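Side-chain contacts in peptidase S15/CocE/NonD (Thaumarchaeota archaeon SCGC AB-539-E09, PDB 4PF1), which probably acts as a serine aminopeptidase of the alpha/beta-hydrolase fold, in the family of X-Pro dipeptidyl-peptidases: residues P25-D28 against L29-Y32; D230-D233 against A234-A238; R248-E251 against S252-F255. All coordinates share one frame; numbering follows the deposited sequence.

Contact 1 of 3, residues P25-D28 against L29-Y32; sequences PKTD and LFDY
The Phe30 ring takes Thr27 over one face: Thr27 CA stands 3.9 Å from the ring centroid and 22° off its normal, a CH-pi contact. Lys26 O approaches the ring obliquely, 3.5 Å from Phe30 CE1, while the methyl Thr27 CG2 lies 3.8 Å from Phe30 CE2. With CG beside its backbone N (chi1 -74°), Phe30 folds the ring back against the residue that opens the turn. That turn is a type I beta turn from Thr27 to Phe30, closed by Phe30 N donating to Thr27 O at 3.1 Å.

A water ties the same bend together, giving a hydrogen bond to Lys26 O (2.7 Å) and receiving one from Leu29 N. Lys26 NZ reaches the syn lone pair of Asp28 OD1 at 2.8 Å, a salt bridge between neighbours but one. Were the ring cut back to an alanine here, Thr27 CA and CG2 would probably lose their aromatic partner and a gap would open beside the turn.

A neighbouring subunit also uses this ring: Trp225 of the second subunit meets Phe30 edge-to-face. The turn lies at the surface, leading straight into strand 32-40, an edge strand of the central mixed sheet, and Lys55, just past strand 46-54, hydrogen-bonds Phe30 O.

Contact 2 of 3, residues D230-D233 against A234-A238; sequences DTYD and AYLRA
Asp233 and Arg237, one helical turn apart, are joined by a salt bridge. Two guanidinium nitrogens on one edge converge on a single carboxylate oxygen: Arg237 NH2 lies 2.8 Å from Asp233 OD1, and NE makes a weak bond to the same atom at 3.0 Å. The carboxylate and guanidinium planes are 87° apart, and NH2 meets OD1 from above the carboxylate plane in a bent bond, the N-H...O angle being 132°, far from the flat, two-pronged pairing of a classical arginine-carboxylate bridge. An extended arginine chain from CG to NE carries the group back along the helix, its CG resting 3.4 Å from Asp233 O.

Tyr232 and Leu236 make an apolar contact. Leu236 CD2 sits 4.0 Å from Tyr232 CE1, the two side chains running alongside and pointing the same way. Between Thr231 and Tyr235 a carbonyl oxygen meets a ring edge: Thr231 O lies in the plane of the Tyr235 ring, 3.2 Å from CD1, while also accepting a nearly straight bond from Tyr235 N at 2.9 Å.

The second shell fixes these groups. Arg441 bridges Asp233 OD2 and the N-cap Asp230, whose OD1 accepts from Thr443 N; Thr231 OG1 bonds Thr443 and Glu205, Tyr232 OH bonds Pro435 O, and Phe581 meets Tyr232 edge-to-face.

Arg237 NH1 makes a salt bridge to Asp513 of the third subunit. Asp233 is thus shared between two arginines and Arg237 between two aspartates, a chain of alternating charge that probably offsets each charge locally and joins the first turns of helix 231-238 to the subunit interface.

Contact 3 of 3, residues R248-E251 against S252-F255; sequences RGME and SIGF
Met250 and Ile253 meet through both backbone and side chains, as the two ends of a type I beta turn. The polar part is a single backbone bond, Ile253 N to Met250 O at 3.1 Å, with an N-H...O angle of 149°.

The apolar part is a crossing of the two side chains at a slant. Ile253 CD1 reaches back across the turn to Met250 CG at 3.7 Å, and is 4.0 Å from Met250 CB; the methyl Met250 CE is also near it, at 4.2 Å. Ile253 CG1 lies beside its own backbone N (chi1 -73°), which swings the longer branch toward the methionine. The bend of Met250 at its last torsion (chi3 69°) matters to CE alone, bringing that methyl near Ile253 CD1. Tyr212 of helix 204-215 touches both side chains, and Trp224 covers Met250 as well, so the pair belongs to a larger buried cluster.

Capping motifs flank the turn. Gly249, with positive phi, ends helix 241-247 in a Schellman motif, and Ile253 is the N-cap residue of helix 254-261. The turn makes up most of the short connection, residues 248-253, between the two helices. Glu251 O accepts a hydrogen bond from Lys257 in the following helix, while Phe23 of the second subunit packs on Ile253.

Chemically, the N-cap is a hydrophobic isoleucine that has no side-chain oxygen to offer the helix start; what its side chain supplies is apolar contact, with the methionine within the turn and with a neighbouring subunit beyond it.

Along the chain the three contacts come in series. Contact 1 precedes strand 32-40 at an edge of the central mixed sheet, whereas contacts 2 and 3 fall in the run of helices between strands 178-184 and 287-292. Contacts 2 and 3 have centres 19 Å apart and nearest atoms about 6 Å apart; helix 241-247 separates them, and helix 204-215 packs against both. Within one chain contact 1 is remote, its centre 49 Å from that of contact 2 and 43 Å from that of contact 3. Across the interface, however, it meets Trp225 of the second subunit, the residue that Arg248 of contact 3 engages in its own chain. Contact 2 reaches the third subunit, so all three contribute to the four-chain assembly.

Contact 1 of 3, residues P25-D28 against L29-Y32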
ATOM      1  N   PRO A  25     -21.215  27.149 -18.765  1.00 24.02           N
ATOM      2  CA  PRO A  25     -21.604  25.780 -18.372  1.00 23.46           C
ATOM      3  C   PRO A  25     -23.077  25.675 -17.965  1.00 27.26           C
ATOM      4  O   PRO A  25     -23.663  26.656 -17.501  1.00 26.76           O
ATOM      5  CB  PRO A  25     -20.673  25.470 -17.194  1.00 24.65           C
ATOM      6  CG  PRO A  25     -20.236  26.799 -16.684  1.00 28.85           C
ATOM      7  CD  PRO A  25     -20.159  27.685 -17.883  1.00 24.85           C
ATOM      8  N   LYS A  26     -23.683  24.497 -18.192  1.00 24.08           N
ATOM      9  CA  LYS A  26     -25.081  24.235 -17.852  1.00 24.01           C
ATOM     10  C   LYS A  26     -25.169  23.870 -16.371  1.00 27.97           C
ATOM     11  O   LYS A  26     -24.737  22.784 -15.977  1.00 26.94           O
ATOM     12  CB  LYS A  26     -25.656  23.123 -18.743  1.00 26.33           C
ATOM     13  CG  LYS A  26     -27.170  23.126 -18.815  1.00 30.80           C
ATOM     14  CD  LYS A  26     -27.677  22.109 -19.818  1.00 38.92           C
ATOM     15  CE  LYS A  26     -29.177  22.150 -19.989  1.00 47.91           C
ATOM     16  NZ  LYS A  26     -29.883  21.455 -18.880  1.00 56.65           N
ATOM     17  N   THR A  27     -25.688  24.803 -15.545  1.00 25.38           N
ATOM     18  CA  THR A  27     -25.745  24.640 -14.087  1.00 25.18           C
ATOM     19  C   THR A  27     -27.184  24.567 -13.524  1.00 30.37           C
ATOM     20  O   THR A  27     -27.349  24.546 -12.304  1.00 29.93           O
ATOM     21  CB  THR A  27     -24.978  25.791 -13.401  1.00 31.10           C
ATOM     22  OG1 THR A  27     -25.592  27.037 -13.741  1.00 32.29           O
ATOM     23  CG2 THR A  27     -23.496  25.815 -13.765  1.00 28.10           C
ATOM     24  N   ASP A  28     -28.215  24.513 -14.394  1.00 28.10           N
ATOM     25  CA  ASP A  28     -29.620  24.478 -13.945  1.00 28.25           C
ATOM     26  C   ASP A  28     -29.988  23.172 -13.193  1.00 31.08           C
ATOM     27  O   ASP A  28     -30.975  23.160 -12.455  1.00 31.10           O
ATOM     28  CB  ASP A  28     -30.594  24.724 -15.111  1.00 31.02           C
ATOM     29  CG  ASP A  28     -30.237  24.005 -16.392  1.00 43.37           C
ATOM     30  OD1 ASP A  28     -30.551  22.803 -16.504  1.00 44.60           O
ATOM     31  OD2 ASP A  28     -29.669  24.655 -17.294  1.00 49.94           O
ATOM     32  N   LEU A  29     -29.179  22.103 -13.346  1.00 26.20           N
ATOM     33  CA  LEU A  29     -29.400  20.829 -12.655  1.00 25.45           C
ATOM     34  C   LEU A  29     -28.568  20.742 -11.351  1.00 25.56           C
ATOM     35  O   LEU A  29     -28.570  19.700 -10.687  1.00 25.26           O
ATOM     36  CB  LEU A  29     -29.061  19.652 -13.589  1.00 26.17           C
ATOM     37  CG  LEU A  29     -30.055  18.493 -13.614  1.00 31.86           C
ATOM     38  CD1 LEU A  29     -31.297  18.843 -14.452  1.00 32.69           C
ATOM     39  CD2 LEU A  29     -29.402  17.243 -14.164  1.00 34.69           C
ATOM     40  N   PHE A  30     -27.865  21.837 -10.987  1.00 18.78           N
ATOM     41  CA  PHE A  30     -27.053  21.886  -9.763  1.00 16.88           C
ATOM     42  C   PHE A  30     -27.961  22.164  -8.558  1.00 20.48           C
ATOM     43  O   PHE A  30     -29.001  22.809  -8.713  1.00 20.52           O
ATOM     44  CB  PHE A  30     -25.951  22.971  -9.869  1.00 17.57           C
ATOM     45  CG  PHE A  30     -24.750  22.692 -10.758  1.00 18.13           C
ATOM     46  CD1 PHE A  30     -24.875  21.919 -11.910  1.00 20.78           C
ATOM     47  CD2 PHE A  30     -23.521  23.292 -10.503  1.00 19.43           C
ATOM     48  CE1 PHE A  30     -23.778  21.696 -12.748  1.00 21.43           C
ATOM     49  CE2 PHE A  30     -22.424  23.068 -11.341  1.00 21.90           C
ATOM     50  CZ  PHE A  30     -22.559  22.271 -12.457  1.00 20.27           C
ATOM     51  N   ASP A  31     -27.583  21.688  -7.362  1.00 16.09           N
ATOM     52  CA  ASP A  31     -28.399  21.941  -6.171  1.00 15.72           C
ATOM     53  C   ASP A  31     -28.003  23.283  -5.504  1.00 18.68           C
ATOM     54  O   ASP A  31     -28.404  23.554  -4.370  1.00 18.41           O
ATOM     55  CB  ASP A  31     -28.310  20.761  -5.177  1.00 17.23           C
ATOM     56  CG  ASP A  31     -26.972  20.563  -4.479  1.00 24.76           C
ATOM     57  OD1 ASP A  31     -26.015  21.296  -4.802  1.00 25.21           O
ATOM     58  OD2 ASP A  31     -26.888  19.679  -3.609  1.00 31.04           O
ATOM     59  N   TYR A  32     -27.219  24.115  -6.223  1.00 14.50           N
ATOM     60  CA  TYR A  32     -26.739  25.410  -5.739  1.00 14.00           C
ATOM     61  C   TYR A  32     -26.521  26.381  -6.902  1.00 18.43           C
ATOM     62  O   TYR A  32     -26.292  25.943  -8.031  1.00 17.70           O
ATOM     63  CB  TYR A  32     -25.424  25.238  -4.935  1.00 14.10           C
ATOM     64  CG  TYR A  32     -24.224  24.855  -5.782  1.00 15.22           C
ATOM     65  CD1 TYR A  32     -24.001  23.531  -6.155  1.00 16.69           C
ATOM     66  CD2 TYR A  32     -23.302  25.814  -6.198  1.00 15.49           C
ATOM     67  CE1 TYR A  32     -22.909  23.176  -6.945  1.00 16.76           C
ATOM     68  CE2 TYR A  32     -22.204  25.469  -6.986  1.00 15.86           C
ATOM     69  CZ  TYR A  32     -22.006  24.146  -7.350  1.00 22.43           C
ATOM     70  OH  TYR A  32     -20.916  23.799  -8.115  1.00 21.30           O
TER
HETATM   71  O   HOH W   1     -26.870  21.418 -15.130  1.00 28.16           O

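Contact 2 of 3, residues D230-D233 against A234-A238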
ATOM      1  N   ASP A 230      16.246  16.220  -2.049  1.00 12.69           N
ATOM      2  CA  ASP A 230      16.487  16.360  -0.612  1.00 11.24           C
ATOM      3  C   ASP A 230      16.784  17.835  -0.275  1.00 13.70           C
ATOM      4  O   ASP A 230      17.814  18.369  -0.693  1.00 13.41           O
ATOM      5  CB  ASP A 230      17.644  15.438  -0.179  1.00 13.22           C
ATOM      6  CG  ASP A 230      17.903  15.366   1.316  1.00 21.07           C
ATOM      7  OD1 ASP A 230      16.971  15.653   2.098  1.00 19.97           O
ATOM      8  OD2 ASP A 230      19.027  14.986   1.702  1.00 29.26           O
ATOM      9  N   THR A 231      15.871  18.491   0.468  1.00 10.17           N
ATOM     10  CA  THR A 231      15.993  19.915   0.831  1.00 10.12           C
ATOM     11  C   THR A 231      17.144  20.152   1.815  1.00 13.04           C
ATOM     12  O   THR A 231      17.760  21.216   1.775  1.00 11.87           O
ATOM     13  CB  THR A 231      14.669  20.471   1.378  1.00 17.81           C
ATOM     14  OG1 THR A 231      14.287  19.745   2.548  1.00 17.53           O
ATOM     15  CG2 THR A 231      13.546  20.436   0.344  1.00 17.20           C
ATOM     16  N   TYR A 232      17.442  19.156   2.682  1.00 10.21           N
ATOM     17  CA  TYR A 232      18.551  19.206   3.645  1.00 10.04           C
ATOM     18  C   TYR A 232      19.850  19.565   2.916  1.00 16.22           C
ATOM     19  O   TYR A 232      20.536  20.508   3.306  1.00 16.02           O
ATOM     20  CB  TYR A 232      18.683  17.850   4.370  1.00 10.71           C
ATOM     21  CG  TYR A 232      19.806  17.789   5.387  1.00 11.80           C
ATOM     22  CD1 TYR A 232      21.122  17.561   4.989  1.00 13.61           C
ATOM     23  CD2 TYR A 232      19.547  17.904   6.750  1.00 12.47           C
ATOM     24  CE1 TYR A 232      22.158  17.488   5.918  1.00 14.84           C
ATOM     25  CE2 TYR A 232      20.573  17.815   7.691  1.00 13.57           C
ATOM     26  CZ  TYR A 232      21.879  17.615   7.270  1.00 21.28           C
ATOM     27  OH  TYR A 232      22.901  17.531   8.181  1.00 22.16           O
ATOM     28  N   ASP A 233      20.144  18.836   1.822  1.00 14.72           N
ATOM     29  CA  ASP A 233      21.308  19.040   0.973  1.00 15.65           C
ATOM     30  C   ASP A 233      21.301  20.432   0.332  1.00 19.09           C
ATOM     31  O   ASP A 233      22.310  21.137   0.395  1.00 20.17           O
ATOM     32  CB  ASP A 233      21.350  17.959  -0.115  1.00 18.33           C
ATOM     33  CG  ASP A 233      22.632  17.170  -0.124  1.00 33.64           C
ATOM     34  OD1 ASP A 233      23.630  17.669  -0.684  1.00 36.30           O
ATOM     35  OD2 ASP A 233      22.642  16.052   0.430  1.00 40.70           O
ATOM     36  N   ALA A 234      20.150  20.836  -0.246  1.00 14.03           N
ATOM     37  CA  ALA A 234      19.972  22.123  -0.936  1.00 13.62           C
ATOM     38  C   ALA A 234      20.247  23.330  -0.028  1.00 16.37           C
ATOM     39  O   ALA A 234      21.035  24.196  -0.402  1.00 15.20           O
ATOM     40  CB  ALA A 234      18.566  22.220  -1.516  1.00 14.06           C
ATOM     41  N   TYR A 235      19.611  23.379   1.163  1.00 13.32           N
ATOM     42  CA  TYR A 235      19.752  24.498   2.097  1.00 13.13           C
ATOM     43  C   TYR A 235      21.149  24.544   2.755  1.00 19.06           C
ATOM     44  O   TYR A 235      21.656  25.640   3.010  1.00 19.10           O
ATOM     45  CB  TYR A 235      18.633  24.470   3.155  1.00 13.20           C
ATOM     46  CG  TYR A 235      17.301  24.961   2.619  1.00 13.64           C
ATOM     47  CD1 TYR A 235      16.421  24.092   1.980  1.00 15.27           C
ATOM     48  CD2 TYR A 235      16.935  26.301   2.721  1.00 13.90           C
ATOM     49  CE1 TYR A 235      15.207  24.541   1.461  1.00 16.00           C
ATOM     50  CE2 TYR A 235      15.714  26.760   2.219  1.00 14.21           C
ATOM     51  CZ  TYR A 235      14.855  25.875   1.585  1.00 19.82           C
ATOM     52  OH  TYR A 235      13.658  26.312   1.067  1.00 18.91           O
ATOM     53  N   LEU A 236      21.788  23.370   2.980  1.00 16.20           N
ATOM     54  CA  LEU A 236      23.141  23.300   3.556  1.00 16.04           C
ATOM     55  C   LEU A 236      24.190  23.842   2.572  1.00 20.64           C
ATOM     56  O   LEU A 236      25.097  24.565   2.990  1.00 19.56           O
ATOM     57  CB  LEU A 236      23.489  21.857   3.982  1.00 15.69           C
ATOM     58  CG  LEU A 236      24.797  21.650   4.784  1.00 20.00           C
ATOM     59  CD1 LEU A 236      24.793  22.450   6.090  1.00 19.48           C
ATOM     60  CD2 LEU A 236      25.027  20.169   5.077  1.00 21.28           C
ATOM     61  N   ARG A 237      24.047  23.514   1.265  1.00 18.66           N
ATOM     62  CA  ARG A 237      24.956  23.978   0.207  1.00 19.17           C
ATOM     63  C   ARG A 237      24.855  25.493   0.015  1.00 23.15           C
ATOM     64  O   ARG A 237      25.857  26.131  -0.303  1.00 23.29           O
ATOM     65  CB  ARG A 237      24.680  23.259  -1.119  1.00 20.06           C
ATOM     66  CG  ARG A 237      25.201  21.826  -1.151  1.00 30.79           C
ATOM     67  CD  ARG A 237      25.008  21.212  -2.519  1.00 42.58           C
ATOM     68  NE  ARG A 237      24.822  19.762  -2.453  1.00 49.58           N
ATOM     69  CZ  ARG A 237      24.522  19.001  -3.502  1.00 64.24           C
ATOM     70  NH1 ARG A 237      24.375  19.545  -4.705  1.00 50.95           N
ATOM     71  NH2 ARG A 237      24.366  17.693  -3.357  1.00 50.86           N
ATOM     72  N   ALA A 238      23.650  26.070   0.236  1.00 19.29           N
ATOM     73  CA  ALA A 238      23.422  27.517   0.146  1.00 18.92           C
ATOM     74  C   ALA A 238      24.130  28.251   1.300  1.00 22.13           C
ATOM     75  O   ALA A 238      24.582  29.380   1.120  1.00 21.69           O
ATOM     76  CB  ALA A 238      21.932  27.819   0.161  1.00 19.17           C
TER

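Contact 3 of 3, residues R248-E251 against S252-F255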
ATOM      1  N   ARG A 248      17.199  32.430  -6.044  1.00 17.30           N
ATOM      2  CA  ARG A 248      15.889  32.428  -6.699  1.00 16.73           C
ATOM      3  C   ARG A 248      15.484  33.839  -7.157  1.00 21.51           C
ATOM      4  O   ARG A 248      14.406  34.010  -7.733  1.00 21.20           O
ATOM      5  CB  ARG A 248      14.817  31.830  -5.760  1.00 15.02           C
ATOM      6  CG  ARG A 248      14.542  30.345  -6.004  1.00 13.06           C
ATOM      7  CD  ARG A 248      15.696  29.471  -5.563  1.00 14.75           C
ATOM      8  NE  ARG A 248      15.356  28.053  -5.615  1.00 18.33           N
ATOM      9  CZ  ARG A 248      16.233  27.073  -5.440  1.00 25.80           C
ATOM     10  NH1 ARG A 248      17.513  27.348  -5.225  1.00 11.63           N
ATOM     11  NH2 ARG A 248      15.840  25.808  -5.493  1.00 13.29           N
ATOM     12  N   GLY A 249      16.374  34.817  -6.936  1.00 18.65           N
ATOM     13  CA  GLY A 249      16.164  36.216  -7.301  1.00 18.89           C
ATOM     14  C   GLY A 249      14.993  36.846  -6.574  1.00 22.60           C
ATOM     15  O   GLY A 249      14.096  37.402  -7.211  1.00 22.34           O
ATOM     16  N   MET A 250      14.984  36.736  -5.229  1.00 18.76           N
ATOM     17  CA  MET A 250      13.885  37.207  -4.380  1.00 18.39           C
ATOM     18  C   MET A 250      14.114  38.617  -3.818  1.00 22.44           C
ATOM     19  O   MET A 250      13.372  39.041  -2.925  1.00 22.29           O
ATOM     20  CB  MET A 250      13.656  36.220  -3.220  1.00 20.18           C
ATOM     21  CG  MET A 250      13.116  34.883  -3.667  1.00 23.30           C
ATOM     22  SD  MET A 250      12.786  33.756  -2.298  1.00 26.82           S
ATOM     23  CE  MET A 250      11.377  34.569  -1.532  1.00 23.50           C
ATOM     24  N   GLU A 251      15.099  39.356  -4.363  1.00 19.56           N
ATOM     25  CA  GLU A 251      15.432  40.714  -3.917  1.00 20.32           C
ATOM     26  C   GLU A 251      14.253  41.699  -4.059  1.00 23.95           C
ATOM     27  O   GLU A 251      14.152  42.629  -3.261  1.00 23.48           O
ATOM     28  CB  GLU A 251      16.658  41.256  -4.676  1.00 22.36           C
ATOM     29  CG  GLU A 251      17.973  40.608  -4.261  1.00 30.76           C
ATOM     30  CD  GLU A 251      18.354  39.327  -4.987  1.00 41.74           C
ATOM     31  OE1 GLU A 251      17.501  38.767  -5.713  1.00 29.11           O
ATOM     32  OE2 GLU A 251      19.515  38.887  -4.831  1.00 30.61           O
ATOM     33  N   SER A 252      13.355  41.473  -5.047  1.00 21.05           N
ATOM     34  CA  SER A 252      12.198  42.338  -5.322  1.00 21.34           C
ATOM     35  C   SER A 252      10.896  41.863  -4.622  1.00 24.80           C
ATOM     36  O   SER A 252       9.890  42.582  -4.659  1.00 24.93           O
ATOM     37  CB  SER A 252      11.965  42.447  -6.827  1.00 25.54           C
ATOM     38  OG  SER A 252      11.668  41.181  -7.395  1.00 35.13           O
ATOM     39  N   ILE A 253      10.909  40.666  -3.999  1.00 20.08           N
ATOM     40  CA  ILE A 253       9.735  40.134  -3.287  1.00 19.00           C
ATOM     41  C   ILE A 253       9.660  40.818  -1.903  1.00 22.08           C
ATOM     42  O   ILE A 253      10.594  40.713  -1.105  1.00 21.51           O
ATOM     43  CB  ILE A 253       9.761  38.576  -3.223  1.00 21.20           C
ATOM     44  CG1 ILE A 253       9.432  37.978  -4.617  1.00 21.19           C
ATOM     45  CG2 ILE A 253       8.792  38.035  -2.153  1.00 21.55           C
ATOM     46  CD1 ILE A 253      10.040  36.640  -4.896  1.00 26.00           C
ATOM     47  N   GLY A 254       8.570  41.557  -1.686  1.00 18.72           N
ATOM     48  CA  GLY A 254       8.325  42.385  -0.505  1.00 18.78           C
ATOM     49  C   GLY A 254       8.461  41.744   0.861  1.00 22.26           C
ATOM     50  O   GLY A 254       9.075  42.338   1.753  1.00 21.65           O
ATOM     51  N   PHE A 255       7.859  40.549   1.062  1.00 18.39           N
ATOM     52  CA  PHE A 255       7.914  39.895   2.371  1.00 17.59           C
ATOM     53  C   PHE A 255       9.325  39.414   2.719  1.00 21.22           C
ATOM     54  O   PHE A 255       9.678  39.438   3.898  1.00 21.13           O
ATOM     55  CB  PHE A 255       6.897  38.749   2.502  1.00 18.89           C
ATOM     56  CG  PHE A 255       6.717  38.268   3.924  1.00 20.25           C
ATOM     57  CD1 PHE A 255       6.442  39.167   4.953  1.00 23.72           C
ATOM     58  CD2 PHE A 255       6.845  36.920   4.242  1.00 22.09           C
ATOM     59  CE1 PHE A 255       6.287  38.722   6.270  1.00 24.42           C
ATOM     60  CE2 PHE A 255       6.692  36.478   5.560  1.00 24.36           C
ATOM     61  CZ  PHE A 255       6.416  37.382   6.563  1.00 22.77           C
TER